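Local atomic coordinates of putative NTP pyrophosphohydrolase (Exiguobacterium sibiricum 255-15, PDB entry 3NL9), a protein that probably hydrolyses nucleoside triphosphates to nucleoside monophosphates and pyrophosphate. Residues 11-16 with 126-131. Sequence-based numbering, arbitrary orientation.
With EDO (1,2-ethanediol), chain B.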
loop_
_atom_site.group_PDB
_atom_site.type_symbol
_atom_site.label_atom_id
_atom_site.label_comp_id
_atom_site.label_asym_id
_atom_site.label_seq_id
_atom_site.Cartn_x
_atom_site.Cartn_y
_atom_site.Cartn_z
ATOM N N VAL A 11 7.473 6.468 9.984
ATOM C CA VAL A 11 6.892 5.226 10.512
ATOM C C VAL A 11 7.857 4.479 11.406
ATOM O O VAL A 11 7.450 3.895 12.388
ATOM C CB VAL A 11 6.381 4.271 9.437
ATOM C CG1 VAL A 11 5.754 2.988 10.101
ATOM C CG2 VAL A 11 5.375 4.965 8.616
ATOM N N LYS A 12 9.145 4.488 11.059
ATOM C CA LYS A 12 10.139 3.859 11.914
ATOM C C LYS A 12 10.104 4.492 13.304
ATOM O O LYS A 12 10.139 3.810 14.346
ATOM C CB LYS A 12 11.517 3.998 11.269
ATOM C CG LYS A 12 12.612 3.284 12.032
ATOM C CD LYS A 12 13.894 3.247 11.232
ATOM C CE LYS A 12 15.030 2.758 12.119
ATOM N NZ LYS A 12 16.232 2.430 11.325
ATOM N N GLN A 13 10.027 5.806 13.314
ATOM C CA GLN A 13 9.876 6.573 14.552
ATOM C C GLN A 13 8.596 6.170 15.355
ATOM O O GLN A 13 8.644 5.954 16.555
ATOM C CB GLN A 13 9.753 8.040 14.154
ATOM C CG GLN A 13 9.346 8.937 15.283
ATOM C CD GLN A 13 10.499 9.269 16.089
ATOM O OE1 GLN A 13 11.300 10.129 15.682
ATOM N NE2 GLN A 13 10.667 8.564 17.228
ATOM N N PHE A 14 7.460 6.110 14.667
ATOM C CA PHE A 14 6.204 5.669 15.287
ATOM C C PHE A 14 6.401 4.280 15.918
ATOM O O PHE A 14 6.060 4.064 17.085
ATOM C CB PHE A 14 5.061 5.672 14.259
ATOM C CG PHE A 14 3.715 5.195 14.834
ATOM C CD1 PHE A 14 3.025 5.970 15.753
ATOM C CD2 PHE A 14 3.208 3.957 14.505
ATOM C CE1 PHE A 14 1.809 5.532 16.296
ATOM C CE2 PHE A 14 2.016 3.508 15.054
ATOM C CZ PHE A 14 1.318 4.295 15.936
ATOM N N HIS A 15 7.008 3.353 15.168
ATOM C CA HIS A 15 7.270 2.015 15.717
ATOM C C HIS A 15 8.102 1.982 16.995
ATOM O O HIS A 15 7.723 1.264 17.947
ATOM C CB HIS A 15 7.869 1.059 14.663
ATOM C CG HIS A 15 6.855 0.490 13.706
ATOM N ND1 HIS A 15 6.820 -0.850 13.379
ATOM C CD2 HIS A 15 5.867 1.079 12.984
ATOM C CE1 HIS A 15 5.847 -1.065 12.509
ATOM N NE2 HIS A 15 5.252 0.088 12.252
ATOM N N GLN A 16 9.199 2.744 17.033
ATOM C CA GLN A 16 10.056 2.821 18.243
ATOM C C GLN A 16 9.227 3.425 19.368
ATOM O O GLN A 16 9.138 2.853 20.433
ATOM C CB GLN A 16 11.326 3.680 18.041
ATOM C CG GLN A 16 12.371 3.095 17.041
ATOM C CD GLN A 16 13.621 3.991 16.829
ATOM O OE1 GLN A 16 14.428 4.184 17.744
ATOM N NE2 GLN A 16 13.771 4.528 15.613
ATOM N N ALA A 126 -0.706 13.118 14.266
ATOM C CA ALA A 126 -1.779 12.620 15.137
ATOM C C ALA A 126 -1.373 11.310 15.842
ATOM O O ALA A 126 -1.639 11.095 17.035
ATOM C CB ALA A 126 -3.075 12.421 14.291
ATOM N N ASN A 127 -0.709 10.427 15.095
ATOM C CA ASN A 127 -0.224 9.200 15.663
ATOM C C ASN A 127 0.756 9.536 16.790
ATOM O O ASN A 127 0.646 8.988 17.895
ATOM C CB ASN A 127 0.474 8.338 14.591
ATOM C CG ASN A 127 -0.496 7.464 13.799
ATOM O OD1 ASN A 127 -1.700 7.448 14.073
ATOM N ND2 ASN A 127 0.043 6.682 12.845
HETATM N N MSE A 128 1.682 10.459 16.512
HETATM C CA MSE A 128 2.734 10.812 17.502
HETATM C C MSE A 128 2.133 11.523 18.711
HETATM O O MSE A 128 2.670 11.448 19.811
HETATM C CB MSE A 128 3.853 11.654 16.863
HETATM C CG MSE A 128 4.734 10.917 15.813
HETATM SE SE MSE A 128 5.592 9.289 16.511
HETATM C CE MSE A 128 6.640 9.886 18.040
ATOM N N ALA A 129 1.002 12.192 18.512
ATOM C CA ALA A 129 0.343 12.936 19.586
ATOM C C ALA A 129 -0.453 11.990 20.526
ATOM O O ALA A 129 -1.134 12.443 21.446
ATOM C CB ALA A 129 -0.577 14.010 18.993
ATOM N N LYS A 130 -0.361 10.673 20.317
ATOM C CA LYS A 130 -1.052 9.728 21.192
ATOM C C LYS A 130 -0.328 9.515 22.495
ATOM O O LYS A 130 -0.792 8.779 23.355
ATOM C CB LYS A 130 -1.272 8.387 20.504
ATOM C CG LYS A 130 -2.281 8.431 19.382
ATOM C CD LYS A 130 -2.701 7.023 19.023
ATOM C CE LYS A 130 -3.650 7.008 17.843
ATOM N NZ LYS A 130 -4.144 5.626 17.565
ATOM N N LEU A 131 0.812 10.160 22.681
ATOM C CA LEU A 131 1.470 10.047 23.976
ATOM C C LEU A 131 0.620 10.746 25.005
ATOM O O LEU A 131 0.009 11.782 24.736
ATOM C CB LEU A 131 2.876 10.634 23.926
ATOM C CG LEU A 131 3.851 9.911 23.017
ATOM C CD1 LEU A 131 5.170 10.738 22.852
ATOM C CD2 LEU A 131 4.102 8.501 23.566
HETATM C C1 EDO B . 1.624 -0.093 13.038
HETATM O O1 EDO B . 1.390 -1.477 12.697
HETATM C C2 EDO B . 1.802 0.724 11.751
HETATM O O2 EDO B . 2.833 0.186 10.896
#
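Phe-14 lays one ring face against Asn-127, with the amide ND2 poised centrally over the ring, 4.0 Å from its plane. The amide is turned 28° from the ring plane, and Asn-127 CB makes the shortest approach, 3.5 Å to Phe-14 CE1. A chi1 of 179° turns the Phe-14 ring away from its own backbone N and carries its end closer to helix 117-128 than the CB direction alone would. Selenomethionine Met-128 comes in at the edge of the same ring. Two bends in the Met-128 side chain bring SE to 3.9 Å from Phe-14 CA. The same SE lies 4.0 Å from Gln-13 CG, the two side chains crossing at about a right angle. No hydrogen bond joins the two segments. In this all-helical MazG-clan protein the contact packs the short N-terminal helix 7-17 against the C-terminal end of helix 117-128, where the chain leaves through a type I beta turn from Met-128 to Leu-131. Phe-18 stacks on the Phe-14 ring, and Tyr-103 of the second subunit packs on Asn-127, placing the contact at the subunit interface. Next to Phe-14, His-15 NE2 shares a 2.8 Å hydrogen bond with O2 of a 1,2-ethanediol, probably from the crystallisation liquor, that is also hydrogen-bonded to Arg-37 NH2.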